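Local coordinates for uncharacterized protein (Treponema denticola ATCC 35404, PDB 6QNM), which probably binds dioxygen at a di-iron centre held in a metallo-beta-lactamase-like domain, its cellular role being uncharacterised, at residues Phe146-Gly151 against Val197-Ser202. Numbering follows the deposited sequence.
Sequences FMHSPG and VRYMAS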
loop_
_atom_site.group_PDB
_atom_site.type_symbol
_atom_site.label_atom_id
_atom_site.label_comp_id
_atom_site.label_asym_id
_atom_site.label_seq_id
_atom_site.Cartn_x
_atom_site.Cartn_y
_atom_site.Cartn_z
ATOM N N PHE A 146 -7.274 -0.019 7.884
ATOM C CA PHE A 146 -6.339 0.906 8.531
ATOM C C PHE A 146 -5.367 0.181 9.458
ATOM O O PHE A 146 -4.858 0.761 10.422
ATOM C CB PHE A 146 -7.082 2.021 9.271
ATOM C CG PHE A 146 -7.886 2.899 8.359
ATOM C CD1 PHE A 146 -7.258 3.834 7.546
ATOM C CD2 PHE A 146 -9.263 2.767 8.284
ATOM C CE1 PHE A 146 -7.988 4.629 6.690
ATOM C CE2 PHE A 146 -10.003 3.570 7.428
ATOM C CZ PHE A 146 -9.361 4.498 6.631
ATOM N N MET A 147 -5.092 -1.092 9.169
ATOM C CA MET A 147 -4.088 -1.859 9.901
ATOM C C MET A 147 -3.208 -2.679 8.949
ATOM O O MET A 147 -3.099 -3.897 9.061
ATOM C CB MET A 147 -4.768 -2.767 10.926
ATOM C CG MET A 147 -5.435 -2.017 12.068
ATOM S SD MET A 147 -6.536 -3.050 13.046
ATOM C CE MET A 147 -5.397 -4.311 13.623
ATOM N N HIS A 148 -2.516 -2.026 8.011
ATOM C CA HIS A 148 -2.385 -0.576 7.916
ATOM C C HIS A 148 -3.148 0.021 6.731
ATOM O O HIS A 148 -3.405 1.227 6.691
ATOM C CB HIS A 148 -0.910 -0.205 7.802
ATOM C CG HIS A 148 -0.203 -0.892 6.674
ATOM N ND1 HIS A 148 -0.278 -0.451 5.370
ATOM C CD2 HIS A 148 0.589 -1.991 6.654
ATOM C CE1 HIS A 148 0.440 -1.246 4.596
ATOM N NE2 HIS A 148 0.975 -2.190 5.351
ATOM N N SER A 149 -3.512 -0.820 5.770
ATOM C CA SER A 149 -4.112 -0.308 4.543
ATOM C C SER A 149 -5.562 0.104 4.796
ATOM O O SER A 149 -6.252 -0.520 5.608
ATOM C CB SER A 149 -4.046 -1.365 3.442
ATOM O OG SER A 149 -4.797 -0.982 2.305
ATOM N N PRO A 150 -6.046 1.163 4.138
ATOM C CA PRO A 150 -7.439 1.585 4.360
ATOM C C PRO A 150 -8.454 0.543 3.934
ATOM O O PRO A 150 -9.579 0.548 4.451
ATOM C CB PRO A 150 -7.561 2.869 3.524
ATOM C CG PRO A 150 -6.460 2.789 2.525
ATOM C CD PRO A 150 -5.340 2.060 3.208
ATOM N N GLY A 151 -8.098 -0.346 3.009
ATOM C CA GLY A 151 -8.964 -1.441 2.611
ATOM C C GLY A 151 -8.260 -2.765 2.808
ATOM O O GLY A 151 -7.422 -3.163 1.992
ATOM N N VAL A 197 3.676 -0.333 15.912
ATOM C CA VAL A 197 3.621 1.022 16.451
ATOM C C VAL A 197 3.637 2.045 15.319
ATOM O O VAL A 197 2.965 3.083 15.388
ATOM C CB VAL A 197 4.783 1.245 17.439
ATOM C CG1 VAL A 197 4.948 2.725 17.769
ATOM C CG2 VAL A 197 4.556 0.446 18.712
ATOM N N ARG A 198 4.367 1.753 14.244
ATOM C CA ARG A 198 4.515 2.709 13.153
ATOM C C ARG A 198 3.457 2.551 12.068
ATOM O O ARG A 198 3.071 3.551 11.450
ATOM C CB ARG A 198 5.917 2.586 12.538
ATOM C CG ARG A 198 6.208 3.561 11.393
ATOM C CD ARG A 198 5.971 5.020 11.797
ATOM N NE ARG A 198 6.182 5.939 10.677
ATOM C CZ ARG A 198 5.255 6.250 9.773
ATOM N NH1 ARG A 198 4.041 5.723 9.852
ATOM N NH2 ARG A 198 5.541 7.093 8.788
ATOM N N TYR A 199 2.966 1.332 11.825
ATOM C CA TYR A 199 2.072 1.065 10.701
ATOM C C TYR A 199 0.591 1.037 11.064
ATOM O O TYR A 199 -0.234 1.488 10.266
ATOM C CB TYR A 199 2.431 -0.265 10.035
ATOM C CG TYR A 199 3.615 -0.197 9.095
ATOM C CD1 TYR A 199 4.908 -0.046 9.581
ATOM C CD2 TYR A 199 3.437 -0.288 7.722
ATOM C CE1 TYR A 199 5.992 0.008 8.722
ATOM C CE2 TYR A 199 4.510 -0.234 6.858
ATOM C CZ TYR A 199 5.783 -0.088 7.360
ATOM O OH TYR A 199 6.848 -0.036 6.493
ATOM N N MET A 200 0.215 0.516 12.231
ATOM C CA MET A 200 -1.196 0.527 12.605
ATOM C C MET A 200 -1.642 1.962 12.858
ATOM O O MET A 200 -0.912 2.750 13.458
ATOM C CB MET A 200 -1.437 -0.332 13.847
ATOM C CG MET A 200 -0.852 -1.736 13.767
ATOM S SD MET A 200 -1.747 -2.789 12.618
ATOM C CE MET A 200 -0.419 -3.352 11.557
ATOM N N ALA A 201 -2.857 2.297 12.407
ATOM C CA ALA A 201 -3.240 3.704 12.297
ATOM C C ALA A 201 -3.420 4.360 13.662
ATOM O O ALA A 201 -3.067 5.531 13.836
ATOM C CB ALA A 201 -4.517 3.845 11.467
ATOM N N SER A 202 -3.970 3.637 14.635
ATOM C CA SER A 202 -4.307 4.241 15.921
ATOM C C SER A 202 -4.765 3.154 16.878
ATOM O O SER A 202 -5.195 2.077 16.460
ATOM C CB SER A 202 -5.407 5.302 15.779
ATOM O OG SER A 202 -6.617 4.705 15.340
#
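H148 and Y199 form a T-shaped pair: the edge of the tyrosine, led by CD2, meets one face of the imidazole, Y199 CD2 lying 3.5 Å from H148 CD2 with the planes at 61°. The histidine's CG sits between backbone N and carbonyl carbon (chi1 55°), which turns that face to the tyrosine edge, while H148 CB approaches Y199 O at 3.1 Å. Next to the rings, M200, the first residue past helix 185-199, bends its chain at chi2 (-71°) and crosses M147 at about a right angle. Its SD rests 3.5 Å from M147 CB; flexible, apolar methionines suit this seam, where V206 of helix 203-215 packs on both and W209 on M147. One backbone hydrogen bond ties the two segments, A201 N to F146 O at 3.2 Å, and the small methyl of A201 fits against F146, its CB 3.8 Å from F146 CB. Packing between the segments is close from F146 to H148; S149 to G151 instead face Q81 and helix 104-107. The looser, partly solvent-exposed side is at V197 and R198, which do not touch the loop; R198 forms a salt bridge with D126 of the second subunit. The contact joins the loop between strands 138-143 and 153-157, which carries a cis peptide between M147 and H148, to the turn linking two helices, within the metallo-beta-lactamase-like fold of the ODP family.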